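Local coordinates for heme-binding protein A (Haemophilus parasuis 29755, PDB 3TPA) that probably binds glutathione for uptake, as a bacterial extracellular solute-binding protein of family 5, at residues Ala24-Ala29 and Gly117-Tyr121; Gly308-Ala313 and Phe481-Tyr487; Trp356-Arg362 and His391-Phe396. The protein carries 1 engineered substitution. All coordinates share one frame; numbering follows the deposited sequence.

Interaction 1: residues Ala24-Ala29 and Gly117-Tyr121; sequences AITNDA and GTYFY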
ATOM      1  N   ALA A  24       7.434 -11.304   7.541  1.00 13.76           N
ATOM      2  CA  ALA A  24       8.421 -10.383   8.110  1.00 14.55           C
ATOM      3  C   ALA A  24       9.505  -9.994   7.093  1.00 18.10           C
ATOM      4  O   ALA A  24      10.048  -8.884   7.138  1.00 18.41           O
ATOM      5  CB  ALA A  24       9.069 -10.990   9.365  1.00 17.32           C
ATOM      6  N   ILE A  25       9.820 -10.904   6.178  1.00 14.87           N
ATOM      7  CA  ILE A  25      10.962 -10.698   5.270  1.00 20.79           C
ATOM      8  C   ILE A  25      10.592 -10.576   3.797  1.00 22.13           C
ATOM      9  O   ILE A  25      11.405 -10.840   2.922  1.00 22.33           O
ATOM     10  CB  ILE A  25      12.034 -11.806   5.423  1.00 23.29           C
ATOM     11  CG1 ILE A  25      11.434 -13.179   5.126  1.00 24.17           C
ATOM     12  CG2 ILE A  25      12.612 -11.799   6.833  1.00 24.68           C
ATOM     13  CD1 ILE A  25      12.460 -14.304   5.048  1.00 27.62           C
ATOM     14  N   THR A  26       9.365 -10.154   3.537  1.00 21.57           N
ATOM     15  CA  THR A  26       8.845 -10.088   2.187  1.00 23.35           C
ATOM     16  C   THR A  26       8.994  -8.697   1.617  1.00 29.53           C
ATOM     17  O   THR A  26       8.767  -7.706   2.306  1.00 26.64           O
ATOM     18  CB  THR A  26       7.369 -10.456   2.166  1.00 26.09           C
ATOM     19  OG1 THR A  26       7.230 -11.846   2.465  1.00 28.92           O
ATOM     20  CG2 THR A  26       6.763 -10.168   0.798  1.00 32.54           C
ATOM     21  N   ASN A  27       9.368  -8.648   0.343  1.00 34.45           N
ATOM     22  CA  ASN A  27       9.598  -7.412  -0.388  1.00 42.26           C
ATOM     23  C   ASN A  27       8.410  -7.155  -1.285  1.00 40.11           C
ATOM     24  O   ASN A  27       7.913  -6.035  -1.388  1.00 37.38           O
ATOM     25  CB  ASN A  27      10.850  -7.576  -1.250  1.00 55.90           C
ATOM     26  CG  ASN A  27      11.163  -6.345  -2.084  1.00 69.28           C
ATOM     27  OD1 ASN A  27      10.332  -5.450  -2.240  1.00 74.59           O
ATOM     28  ND2 ASN A  27      12.368  -6.307  -2.638  1.00 74.90           N
ATOM     29  N   ASP A  28       7.978  -8.227  -1.937  1.00 43.11           N
ATOM     30  CA  ASP A  28       6.889  -8.217  -2.897  1.00 45.69           C
ATOM     31  C   ASP A  28       5.544  -8.400  -2.205  1.00 38.46           C
ATOM     32  O   ASP A  28       5.218  -9.496  -1.773  1.00 35.68           O
ATOM     33  CB  ASP A  28       7.121  -9.356  -3.898  1.00 52.68           C
ATOM     34  CG  ASP A  28       6.037  -9.443  -4.941  1.00 59.34           C
ATOM     35  OD1 ASP A  28       5.993  -8.552  -5.813  1.00 65.03           O
ATOM     36  OD2 ASP A  28       5.237 -10.401  -4.892  1.00 58.12           O
ATOM     37  N   ALA A  29       4.757  -7.332  -2.108  1.00 41.91           N
ATOM     38  CA  ALA A  29       3.490  -7.392  -1.372  1.00 39.22           C
ATOM     39  C   ALA A  29       2.575  -8.548  -1.829  1.00 33.68           C
ATOM     40  O   ALA A  29       1.729  -9.030  -1.081  1.00 32.49           O
ATOM     41  CB  ALA A  29       2.754  -6.034  -1.428  1.00 32.53           C
ATOM     42  N   GLY A 117      17.371 -12.865   5.918  1.00 42.93           N
ATOM     43  CA  GLY A 117      16.195 -12.017   5.853  1.00 41.68           C
ATOM     44  C   GLY A 117      16.482 -10.526   5.865  1.00 33.58           C
ATOM     45  O   GLY A 117      17.443 -10.072   6.489  1.00 33.13           O
ATOM     46  N   THR A 118      15.622  -9.776   5.178  1.00 28.65           N
ATOM     47  CA  THR A 118      15.694  -8.321   5.095  1.00 24.65           C
ATOM     48  C   THR A 118      14.334  -7.763   5.486  1.00 26.56           C
ATOM     49  O   THR A 118      13.306  -8.200   4.966  1.00 26.70           O
ATOM     50  CB  THR A 118      15.954  -7.898   3.668  1.00 35.31           C
ATOM     51  OG1 THR A 118      15.069  -8.635   2.823  1.00 43.38           O
ATOM     52  CG2 THR A 118      17.390  -8.223   3.257  1.00 36.22           C
ATOM     53  N   TYR A 119      14.317  -6.779   6.379  1.00 23.64           N
ATOM     54  CA  TYR A 119      13.052  -6.338   6.948  1.00 20.79           C
ATOM     55  C   TYR A 119      12.563  -5.099   6.230  1.00 23.11           C
ATOM     56  O   TYR A 119      12.509  -3.999   6.789  1.00 22.78           O
ATOM     57  CB  TYR A 119      13.190  -6.194   8.467  1.00 13.05           C
ATOM     58  CG  TYR A 119      13.682  -7.511   9.013  1.00 16.41           C
ATOM     59  CD1 TYR A 119      12.806  -8.579   9.177  1.00 17.17           C
ATOM     60  CD2 TYR A 119      15.035  -7.714   9.306  1.00 16.39           C
ATOM     61  CE1 TYR A 119      13.247  -9.817   9.634  1.00 19.82           C
ATOM     62  CE2 TYR A 119      15.487  -8.954   9.758  1.00 23.40           C
ATOM     63  CZ  TYR A 119      14.583  -9.999   9.923  1.00 20.94           C
ATOM     64  OH  TYR A 119      15.006 -11.231  10.374  1.00 22.55           O
ATOM     65  N   PHE A 120      12.213  -5.315   4.963  1.00 20.42           N
ATOM     66  CA  PHE A 120      11.828  -4.249   4.063  1.00 24.09           C
ATOM     67  C   PHE A 120      10.760  -3.352   4.660  1.00 16.70           C
ATOM     68  O   PHE A 120      10.838  -2.149   4.555  1.00 20.50           O
ATOM     69  CB  PHE A 120      11.276  -4.814   2.746  1.00 30.65           C
ATOM     70  CG  PHE A 120      12.288  -5.536   1.918  1.00 39.04           C
ATOM     71  CD1 PHE A 120      13.279  -4.835   1.247  1.00 40.64           C
ATOM     72  CD2 PHE A 120      12.239  -6.918   1.795  1.00 38.81           C
ATOM     73  CE1 PHE A 120      14.215  -5.502   0.483  1.00 39.97           C
ATOM     74  CE2 PHE A 120      13.163  -7.587   1.026  1.00 37.83           C
ATOM     75  CZ  PHE A 120      14.154  -6.878   0.369  1.00 40.84           C
ATOM     76  N   TYR A 121       9.726  -3.944   5.238  1.00 17.24           N
ATOM     77  CA  TYR A 121       8.595  -3.146   5.687  1.00 16.98           C
ATOM     78  C   TYR A 121       8.908  -2.452   7.010  1.00 21.64           C
ATOM     79  O   TYR A 121       8.563  -1.285   7.213  1.00 17.77           O
ATOM     80  CB  TYR A 121       7.315  -3.990   5.752  1.00 21.92           C
ATOM     81  CG  TYR A 121       6.494  -3.932   4.481  1.00 22.25           C
ATOM     82  CD1 TYR A 121       6.698  -4.835   3.455  1.00 22.21           C
ATOM     83  CD2 TYR A 121       5.515  -2.968   4.311  1.00 24.31           C
ATOM     84  CE1 TYR A 121       5.954  -4.777   2.297  1.00 26.46           C
ATOM     85  CE2 TYR A 121       4.762  -2.901   3.146  1.00 24.76           C
ATOM     86  CZ  TYR A 121       4.989  -3.810   2.144  1.00 30.19           C
ATOM     87  OH  TYR A 121       4.245  -3.749   0.979  1.00 35.38           O
TER
HETATM   88  O   HOH W   1       9.881  -5.973   7.760  1.00 12.93           O
HETATM   89  O   HOH W   2       9.117  -6.900   4.976  1.00 20.42           O
HETATM   90  O   HOH W   3      14.270 -11.235   2.936  1.00 36.26           O
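Asn27 lays its CB over one face of the Phe120 ring, 3.6 Å from the ring centroid and 28° off the normal, a CH-pi contact shifted toward the CE2-CD2 rim. CG of Asn27 stands anti to the backbone N (chi1 179°), which carries the amide along the ring until ND2 lies 3.5 Å from Phe120 CZ, the two planes inclined by 35°. Thr118 CB backs the opposite face of this phenyl group, again toward its rim. Farther along, Ile25 meets segment 117-121 with its CG2 branch, which touches Tyr119 CE1 at 3.5 Å and also rests on the bare CA of Gly117. The CA hydrogen of Ile25 is directed at Thr118 O, 3.4 Å from CA to oxygen.

No direct hydrogen bond spans the two segments, and water fills that role. The loop after strand 9-14 packs here on the start of helix 120-124, where Tyr119 is both N-cap and centre of an inverse gamma turn. Just beyond the cap, Tyr121 N donates to a water 3.0 Å away that in turn lies within donating distance of Ala24 O and Thr26 O. Another water accepts a hydrogen bond from Thr118 N and donates one to Ile25 O at 2.9 Å.

Tyr121 turns the edge of its ring to Thr26 O, 3.7 Å from CD1, and its OH reaches Ala29 CB. Behind this first shell, Trp124 meets Tyr121 edge-to-face and also borders Phe120. The hydroxyl of Tyr119 bonds to His112 O, and Thr26 OG1 is held by Ser22 O within its own loop.

Interaction 2: residues Gly308-Ala313 and Phe481-Tyr487; sequences GGGTVA and FAHSINY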
ATOM      1  N   GLY A 308      -9.638   2.778 -18.817  1.00 21.74           N
ATOM      2  CA  GLY A 308     -10.744   2.497 -17.918  1.00 20.97           C
ATOM      3  C   GLY A 308     -10.322   2.168 -16.494  1.00 24.06           C
ATOM      4  O   GLY A 308     -11.117   2.284 -15.560  1.00 24.05           O
ATOM      5  N   GLY A 309      -9.071   1.749 -16.323  1.00 20.86           N
ATOM      6  CA  GLY A 309      -8.589   1.316 -15.018  1.00 17.35           C
ATOM      7  C   GLY A 309      -7.978   2.423 -14.190  1.00 16.45           C
ATOM      8  O   GLY A 309      -6.915   2.255 -13.592  1.00 20.47           O
ATOM      9  N   GLY A 310      -8.656   3.561 -14.130  1.00 20.47           N
ATOM     10  CA  GLY A 310      -8.134   4.698 -13.387  1.00 16.53           C
ATOM     11  C   GLY A 310      -9.188   5.756 -13.221  1.00 20.28           C
ATOM     12  O   GLY A 310     -10.173   5.764 -13.945  1.00 19.07           O
ATOM     13  N   THR A 311      -8.994   6.645 -12.251  1.00 19.13           N
ATOM     14  CA  THR A 311      -9.907   7.756 -12.062  1.00 21.61           C
ATOM     15  C   THR A 311      -9.148   9.046 -11.892  1.00 21.26           C
ATOM     16  O   THR A 311      -8.052   9.061 -11.335  1.00 19.60           O
ATOM     17  CB  THR A 311     -10.772   7.571 -10.817  1.00 28.68           C
ATOM     18  OG1 THR A 311      -9.939   7.652  -9.664  1.00 31.50           O
ATOM     19  CG2 THR A 311     -11.448   6.222 -10.836  1.00 31.62           C
ATOM     20  N   VAL A 312      -9.750  10.134 -12.360  1.00 18.84           N
ATOM     21  CA  VAL A 312      -9.162  11.460 -12.230  1.00 19.42           C
ATOM     22  C   VAL A 312      -9.032  11.840 -10.753  1.00 14.55           C
ATOM     23  O   VAL A 312      -9.992  11.732 -10.001  1.00 20.89           O
ATOM     24  CB  VAL A 312     -10.021  12.513 -12.975  1.00 17.95           C
ATOM     25  CG1 VAL A 312      -9.600  13.922 -12.601  1.00 15.70           C
ATOM     26  CG2 VAL A 312      -9.909  12.318 -14.472  1.00 21.55           C
ATOM     27  N   ALA A 313      -7.840  12.264 -10.337  1.00 17.57           N
ATOM     28  CA  ALA A 313      -7.613  12.692  -8.940  1.00 14.21           C
ATOM     29  C   ALA A 313      -7.979  14.163  -8.735  1.00 20.24           C
ATOM     30  O   ALA A 313      -7.614  15.024  -9.541  1.00 15.07           O
ATOM     31  CB  ALA A 313      -6.168  12.465  -8.537  1.00 10.51           C
ATOM     32  N   PHE A 481      -3.068  13.850 -11.054  1.00 15.43           N
ATOM     33  CA  PHE A 481      -4.018  13.554 -12.127  1.00 13.36           C
ATOM     34  C   PHE A 481      -4.786  12.222 -12.052  1.00 17.39           C
ATOM     35  O   PHE A 481      -5.864  12.115 -12.623  1.00 16.95           O
ATOM     36  CB  PHE A 481      -3.377  13.745 -13.517  1.00 15.19           C
ATOM     37  CG  PHE A 481      -2.223  12.808 -13.808  1.00 13.22           C
ATOM     38  CD1 PHE A 481      -2.457  11.503 -14.229  1.00  9.97           C
ATOM     39  CD2 PHE A 481      -0.901  13.253 -13.700  1.00 16.23           C
ATOM     40  CE1 PHE A 481      -1.400  10.637 -14.512  1.00 12.90           C
ATOM     41  CE2 PHE A 481       0.173  12.399 -13.988  1.00 16.95           C
ATOM     42  CZ  PHE A 481      -0.085  11.079 -14.389  1.00 14.56           C
ATOM     43  N   ALA A 482      -4.260  11.209 -11.365  1.00  9.24           N
ATOM     44  CA  ALA A 482      -4.964   9.926 -11.345  1.00  8.07           C
ATOM     45  C   ALA A 482      -4.723   9.090 -10.104  1.00 14.27           C
ATOM     46  O   ALA A 482      -3.660   9.163  -9.465  1.00 15.91           O
ATOM     47  CB  ALA A 482      -4.605   9.107 -12.575  1.00 14.83           C
ATOM     48  N   HIS A 483      -5.733   8.304  -9.768  1.00  8.00           N
ATOM     49  CA  HIS A 483      -5.554   7.149  -8.916  1.00 13.04           C
ATOM     50  C   HIS A 483      -5.810   5.927  -9.794  1.00 16.86           C
ATOM     51  O   HIS A 483      -6.666   5.960 -10.677  1.00 16.35           O
ATOM     52  CB  HIS A 483      -6.570   7.146  -7.774  1.00 11.45           C
ATOM     53  CG  HIS A 483      -6.672   8.454  -7.045  1.00  9.43           C
ATOM     54  ND1 HIS A 483      -5.654   8.944  -6.268  1.00 13.54           N
ATOM     55  CD2 HIS A 483      -7.675   9.354  -6.980  1.00 11.81           C
ATOM     56  CE1 HIS A 483      -6.027  10.101  -5.736  1.00 19.44           C
ATOM     57  NE2 HIS A 483      -7.248  10.369  -6.149  1.00 16.54           N
ATOM     58  N   SER A 484      -5.075   4.845  -9.577  1.00 13.66           N
ATOM     59  CA  SER A 484      -5.355   3.651 -10.377  1.00 15.10           C
ATOM     60  C   SER A 484      -6.569   2.960  -9.772  1.00 19.27           C
ATOM     61  O   SER A 484      -6.945   3.238  -8.626  1.00 17.81           O
ATOM     62  CB  SER A 484      -4.154   2.708 -10.392  1.00 18.91           C
ATOM     63  OG  SER A 484      -4.065   2.007  -9.158  1.00 22.11           O
ATOM     64  N   ILE A 485      -7.200   2.088 -10.550  1.00 18.50           N
ATOM     65  CA  ILE A 485      -8.268   1.246 -10.028  1.00 18.85           C
ATOM     66  C   ILE A 485      -7.786  -0.188  -9.872  1.00 23.37           C
ATOM     67  O   ILE A 485      -7.165  -0.735 -10.776  1.00 25.08           O
ATOM     68  CB  ILE A 485      -9.491   1.245 -10.946  1.00 19.57           C
ATOM     69  CG1 ILE A 485     -10.190   2.600 -10.894  1.00 18.62           C
ATOM     70  CG2 ILE A 485     -10.458   0.138 -10.521  1.00 16.93           C
ATOM     71  CD1 ILE A 485     -11.336   2.751 -11.870  1.00 23.60           C
ATOM     72  N   ASN A 486      -8.066  -0.802  -8.726  1.00 17.29           N
ATOM     73  CA  ASN A 486      -7.728  -2.208  -8.543  1.00 16.67           C
ATOM     74  C   ASN A 486      -8.922  -3.077  -8.880  1.00 19.90           C
ATOM     75  O   ASN A 486     -10.060  -2.741  -8.545  1.00 18.62           O
ATOM     76  CB  ASN A 486      -7.286  -2.489  -7.105  1.00 16.38           C
ATOM     77  CG  ASN A 486      -5.901  -1.930  -6.796  1.00 27.41           C
ATOM     78  OD1 ASN A 486      -4.974  -2.039  -7.605  1.00 29.93           O
ATOM     79  ND2 ASN A 486      -5.754  -1.344  -5.617  1.00 19.91           N
ATOM     80  N   TYR A 487      -8.655  -4.203  -9.523  1.00 12.01           N
ATOM     81  CA  TYR A 487      -9.712  -5.138  -9.877  1.00 16.49           C
ATOM     82  C   TYR A 487      -9.515  -6.481  -9.218  1.00 16.43           C
ATOM     83  O   TYR A 487      -8.409  -7.001  -9.169  1.00 21.89           O
ATOM     84  CB  TYR A 487      -9.748  -5.346 -11.390  1.00 16.74           C
ATOM     85  CG  TYR A 487     -10.104  -4.111 -12.167  1.00 15.25           C
ATOM     86  CD1 TYR A 487     -11.402  -3.630 -12.172  1.00 20.36           C
ATOM     87  CD2 TYR A 487      -9.143  -3.422 -12.889  1.00 15.09           C
ATOM     88  CE1 TYR A 487     -11.741  -2.490 -12.878  1.00 20.62           C
ATOM     89  CE2 TYR A 487      -9.474  -2.269 -13.612  1.00 20.27           C
ATOM     90  CZ  TYR A 487     -10.779  -1.822 -13.606  1.00 23.35           C
ATOM     91  OH  TYR A 487     -11.135  -0.689 -14.303  1.00 29.97           O
TER
HETATM   92  O   HOH W   4     -13.402   0.400 -14.174  1.00 21.96           O
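Thr311 O is approached by two groups of the opposing strand: His483 N donates to it at 2.9 Å, nearly along the C=O axis, and the CA hydrogen of Ala482 is directed at it, with CA 3.2 Å from the oxygen. The reciprocal bond, Thr311 N to His483 O, is also 2.9 Å long, and Gly310 CA adds a CH contact to that carbonyl. Thr311 and His483 thus form a hydrogen-bonded antiparallel pair. The ladder is less regular at its ends. Ile485 N reaches Gly309 O, and Ala313 N reaches Phe481 O, with both donors well above the carbonyl planes, the second by 71°.

Side chains reinforce the pairing on the face that carries Thr311 and His483. Ala313 CB sits over one face of the imidazole, 3.7 Å from its centroid, in a CH-pi contact. The ring is held by a hydrogen bond between ND1 and Asn270 O, while Thr311 OG1 lies at the ring edge and bonds to Glu267. With chi1 of Thr311 at 67°, its methyl CG2 is directed toward Ile485 and meets CD1 of that residue at 3.6 Å, the two chains crossing at about a right angle. Near the inverse gamma turn centred on Gly309, Tyr487 OH comes to 3.3 Å from Gly309 CA.

Strand 310-312 is an outermost strand of a mixed six-stranded sheet, paired antiparallel with 478-491; on the other side of the latter, Phe481 and Ala482 both face Ala272 in a classic beta bulge.

Interaction 3: residues Trp356-Arg362 and His391-Phe396; sequences WVQPVVR and HEWADF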
ATOM      1  N   TRP A 356      10.594  14.750 -17.571  1.00 19.24           N
ATOM      2  CA  TRP A 356      11.252  13.478 -17.352  1.00 19.98           C
ATOM      3  C   TRP A 356      10.239  12.332 -17.373  1.00 24.42           C
ATOM      4  O   TRP A 356       9.345  12.266 -16.529  1.00 22.16           O
ATOM      5  CB  TRP A 356      12.010  13.501 -16.027  1.00 22.40           C
ATOM      6  CG  TRP A 356      13.223  14.387 -16.089  1.00 28.66           C
ATOM      7  CD1 TRP A 356      13.358  15.537 -16.818  1.00 28.53           C
ATOM      8  CD2 TRP A 356      14.481  14.173 -15.441  1.00 23.17           C
ATOM      9  NE1 TRP A 356      14.614  16.062 -16.645  1.00 29.54           N
ATOM     10  CE2 TRP A 356      15.324  15.247 -15.802  1.00 28.07           C
ATOM     11  CE3 TRP A 356      14.975  13.188 -14.575  1.00 23.52           C
ATOM     12  CZ2 TRP A 356      16.639  15.361 -15.334  1.00 23.84           C
ATOM     13  CZ3 TRP A 356      16.274  13.311 -14.104  1.00 22.85           C
ATOM     14  CH2 TRP A 356      17.090  14.383 -14.491  1.00 22.51           C
ATOM     15  N   VAL A 357      10.382  11.438 -18.349  1.00 19.90           N
ATOM     16  CA  VAL A 357       9.502  10.268 -18.472  1.00 20.76           C
ATOM     17  C   VAL A 357       9.979   9.113 -17.585  1.00 24.65           C
ATOM     18  O   VAL A 357      11.158   8.775 -17.587  1.00 24.23           O
ATOM     19  CB  VAL A 357       9.411   9.788 -19.937  1.00 20.02           C
ATOM     20  CG1 VAL A 357       8.521   8.554 -20.058  1.00 16.94           C
ATOM     21  CG2 VAL A 357       8.900  10.903 -20.836  1.00 24.25           C
ATOM     22  N   GLN A 358       9.062   8.515 -16.823  1.00 19.20           N
ATOM     23  CA  GLN A 358       9.398   7.364 -15.983  1.00 13.44           C
ATOM     24  C   GLN A 358       9.600   6.113 -16.851  1.00 21.66           C
ATOM     25  O   GLN A 358       8.721   5.742 -17.621  1.00 21.12           O
ATOM     26  CB  GLN A 358       8.322   7.123 -14.920  1.00 10.46           C
ATOM     27  CG  GLN A 358       8.562   5.880 -14.094  1.00 14.47           C
ATOM     28  CD  GLN A 358       7.737   5.811 -12.834  1.00 22.55           C
ATOM     29  OE1 GLN A 358       7.536   6.807 -12.149  1.00 22.97           O
ATOM     30  NE2 GLN A 358       7.273   4.621 -12.503  1.00 29.42           N
ATOM     31  N   PRO A 359      10.772   5.470 -16.738  1.00 23.20           N
ATOM     32  CA  PRO A 359      11.109   4.410 -17.687  1.00 30.93           C
ATOM     33  C   PRO A 359      10.645   3.015 -17.265  1.00 28.32           C
ATOM     34  O   PRO A 359      10.716   2.102 -18.075  1.00 30.23           O
ATOM     35  CB  PRO A 359      12.631   4.469 -17.718  1.00 29.95           C
ATOM     36  CG  PRO A 359      12.981   4.837 -16.330  1.00 28.16           C
ATOM     37  CD  PRO A 359      11.919   5.808 -15.877  1.00 22.52           C
ATOM     38  N   VAL A 360      10.195   2.856 -16.026  1.00 27.15           N
ATOM     39  CA  VAL A 360       9.748   1.559 -15.523  1.00 29.19           C
ATOM     40  C   VAL A 360       8.305   1.656 -15.063  1.00 34.95           C
ATOM     41  O   VAL A 360       8.019   2.322 -14.068  1.00 37.44           O
ATOM     42  CB  VAL A 360      10.605   1.091 -14.345  1.00 29.90           C
ATOM     43  CG1 VAL A 360      10.000  -0.148 -13.693  1.00 34.84           C
ATOM     44  CG2 VAL A 360      12.024   0.804 -14.807  1.00 37.68           C
ATOM     45  N   VAL A 361       7.400   0.991 -15.779  1.00 28.97           N
ATOM     46  CA  VAL A 361       5.976   1.105 -15.490  1.00 31.59           C
ATOM     47  C   VAL A 361       5.603   0.575 -14.105  1.00 33.06           C
ATOM     48  O   VAL A 361       6.118  -0.449 -13.648  1.00 29.09           O
ATOM     49  CB  VAL A 361       5.115   0.430 -16.558  1.00 35.94           C
ATOM     50  CG1 VAL A 361       5.418   1.027 -17.921  1.00 38.46           C
ATOM     51  CG2 VAL A 361       5.368  -1.068 -16.571  1.00 46.64           C
ATOM     52  N   ARG A 362       4.725   1.317 -13.436  1.00 31.47           N
ATOM     53  CA  ARG A 362       4.168   0.919 -12.160  1.00 27.47           C
ATOM     54  C   ARG A 362       2.659   0.980 -12.276  1.00 20.65           C
ATOM     55  O   ARG A 362       2.134   1.662 -13.159  1.00 19.96           O
ATOM     56  CB  ARG A 362       4.653   1.843 -11.044  1.00 30.96           C
ATOM     57  CG  ARG A 362       6.147   1.788 -10.802  1.00 29.68           C
ATOM     58  CD  ARG A 362       6.531   0.580  -9.992  1.00 20.49           C
ATOM     59  NE  ARG A 362       7.975   0.478  -9.841  1.00 32.45           N
ATOM     60  CZ  ARG A 362       8.719  -0.496 -10.354  1.00 44.62           C
ATOM     61  NH1 ARG A 362       8.154  -1.471 -11.051  1.00 50.13           N
ATOM     62  NH2 ARG A 362      10.031  -0.502 -10.166  1.00 44.24           N
ATOM     63  N   HIS A 391      15.649   8.479 -19.203  1.00 26.84           N
ATOM     64  CA  HIS A 391      16.741   8.124 -18.301  1.00 20.33           C
ATOM     65  C   HIS A 391      16.546   6.679 -17.875  1.00 27.74           C
ATOM     66  O   HIS A 391      15.427   6.175 -17.915  1.00 34.37           O
ATOM     67  CB  HIS A 391      16.705   8.994 -17.026  1.00 20.46           C
ATOM     68  CG  HIS A 391      17.240  10.382 -17.205  1.00 33.54           C
ATOM     69  ND1 HIS A 391      18.585  10.649 -17.356  1.00 35.99           N
ATOM     70  CD2 HIS A 391      16.612  11.578 -17.235  1.00 32.70           C
ATOM     71  CE1 HIS A 391      18.760  11.950 -17.494  1.00 33.41           C
ATOM     72  NE2 HIS A 391      17.579  12.538 -17.421  1.00 35.15           N
ATOM     73  N   GLU A 392      17.616   6.006 -17.462  1.00 27.16           N
ATOM     74  CA  GLU A 392      17.489   4.684 -16.861  0.57 32.75           C
ATOM     75  C   GLU A 392      16.904   4.830 -15.462  1.00 25.43           C
ATOM     76  O   GLU A 392      17.064   5.860 -14.828  1.00 25.30           O
ATOM     77  CB  GLU A 392      18.841   3.971 -16.775  0.57 40.94           C
ATOM     78  CG  GLU A 392      19.468   3.632 -18.119  0.57 48.38           C
ATOM     79  CD  GLU A 392      20.569   4.599 -18.505  0.57 52.85           C
ATOM     80  OE1 GLU A 392      20.247   5.739 -18.900  0.57 56.67           O
ATOM     81  OE2 GLU A 392      21.755   4.220 -18.407  0.57 41.16           O
ATOM     82  N   TRP A 393      16.253   3.778 -14.987  1.00 24.49           N
ATOM     83  CA  TRP A 393      15.522   3.789 -13.713  0.56 24.79           C
ATOM     84  C   TRP A 393      16.310   4.445 -12.588  1.00 25.92           C
ATOM     85  O   TRP A 393      15.852   5.425 -11.999  1.00 26.94           O
ATOM     86  CB  TRP A 393      15.122   2.358 -13.326  0.56 26.12           C
ATOM     87  CG  TRP A 393      14.254   2.195 -12.091  0.56 20.92           C
ATOM     88  CD1 TRP A 393      14.440   1.289 -11.081  0.56 10.74           C
ATOM     89  CD2 TRP A 393      13.061   2.925 -11.756  0.56 12.28           C
ATOM     90  NE1 TRP A 393      13.446   1.413 -10.140  0.56 17.06           N
ATOM     91  CE2 TRP A 393      12.585   2.405 -10.530  0.56 13.91           C
ATOM     92  CE3 TRP A 393      12.353   3.963 -12.366  0.56 10.55           C
ATOM     93  CZ2 TRP A 393      11.443   2.896  -9.903  0.56 13.54           C
ATOM     94  CZ3 TRP A 393      11.215   4.444 -11.744  0.56 15.18           C
ATOM     95  CH2 TRP A 393      10.773   3.912 -10.525  0.56 14.73           C
ATOM     96  N   ALA A 394      17.498   3.924 -12.295  1.00 22.20           N
ATOM     97  CA  ALA A 394      18.298   4.458 -11.199  1.00 23.19           C
ATOM     98  C   ALA A 394      18.647   5.936 -11.355  1.00 26.12           C
ATOM     99  O   ALA A 394      18.603   6.678 -10.375  1.00 26.52           O
ATOM    100  CB  ALA A 394      19.567   3.627 -10.998  1.00 28.82           C
ATOM    101  N   ASP A 395      18.995   6.359 -12.573  1.00 24.59           N
ATOM    102  CA  ASP A 395      19.352   7.756 -12.819  1.00 24.24           C
ATOM    103  C   ASP A 395      18.141   8.646 -12.637  1.00 20.83           C
ATOM    104  O   ASP A 395      18.216   9.696 -12.006  1.00 23.05           O
ATOM    105  CB  ASP A 395      19.916   7.968 -14.233  1.00 29.54           C
ATOM    106  CG  ASP A 395      21.345   7.480 -14.376  1.00 46.10           C
ATOM    107  OD1 ASP A 395      22.056   7.423 -13.354  1.00 45.09           O
ATOM    108  OD2 ASP A 395      21.755   7.150 -15.513  1.00 55.07           O
ATOM    109  N   PHE A 396      17.035   8.206 -13.216  1.00 17.22           N
ATOM    110  CA  PHE A 396      15.754   8.903 -13.144  1.00 17.57           C
ATOM    111  C   PHE A 396      15.445   9.238 -11.693  1.00 15.44           C
ATOM    112  O   PHE A 396      15.152  10.380 -11.346  1.00 19.70           O
ATOM    113  CB  PHE A 396      14.671   7.996 -13.741  1.00 19.45           C
ATOM    114  CG  PHE A 396      13.258   8.508 -13.578  1.00 17.04           C
ATOM    115  CD1 PHE A 396      12.752   9.478 -14.423  1.00 13.76           C
ATOM    116  CD2 PHE A 396      12.424   7.976 -12.592  1.00 20.97           C
ATOM    117  CE1 PHE A 396      11.440   9.932 -14.282  1.00 13.60           C
ATOM    118  CE2 PHE A 396      11.115   8.416 -12.441  1.00 10.94           C
ATOM    119  CZ  PHE A 396      10.622   9.392 -13.292  1.00 12.54           C
TER
HETATM  120  O   HOH W   5      12.563   7.383 -19.529  1.00 24.29           O
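The neighbouring parallel strands 351-356 and 384-389 are joined in a beta-alpha-beta crossover through helix 368-381, and beyond their C-terminal ends Gln358 and Pro359 cover one face of the Phe396 ring. Gln358 CA and Pro359 CD make CH-pi contacts with it, the latter 4.0 Å from the centroid and 18° off the normal. Phe396 CG lies anti to its backbone N (chi1 173°), which swings the ring out from helix 393-401 over the loop, with Trp356 O in plane at its edge.

At the strand end, His391 lies across the indole of Trp356. His391 NE2 is over one face, 3.5 Å from Trp356 CH2, but the planes are inclined by 38° and the pair is oblique. Trp356 NE1 is engaged by Glu354. The two backbones are tied by a water that donates to Val357 O at 2.8 Å and accepts from His391 N.

Farther out, Trp393 is modelled in two conformations, so its contacts with Val360, Arg362 and Gln358 are less certain. In one of them Val360 CB stands over its six-membered ring, Arg362 NH2 lies near CZ2, and Gln358 runs alongside. Gln358 NE2 donates to Val360 O at 2.9 Å in an almost straight bond that keeps to the amide plane of the glutamine and fixes the rotation of that group.

Across the segments there is no direct hydrogen bond: cohesion comes from CH-pi and apolar contacts and one oblique Trp356-His391 ring pair, and between them the polar link is the water bridge.

In the fold
Interactions 2 and 3 belong to one mixed sheet: strands 310-312 and 478-491 lie at one side of it, and strands 351-356 and 384-389, from which interaction 3 emerges, at the other. Their centres are 21 Å apart and their nearest atoms about 7 Å, and along the chain interaction 3 is nested within the loop that interaction 2 closes. Interaction 1 lies in the other lobe, 27 Å from interaction 2 and 24 Å from interaction 3, centre to centre; its nearest atoms come to about 9 Å from those of interaction 3. In proteins of this family ligand is generally held between two lobes, so glutathione probably binds in that cleft.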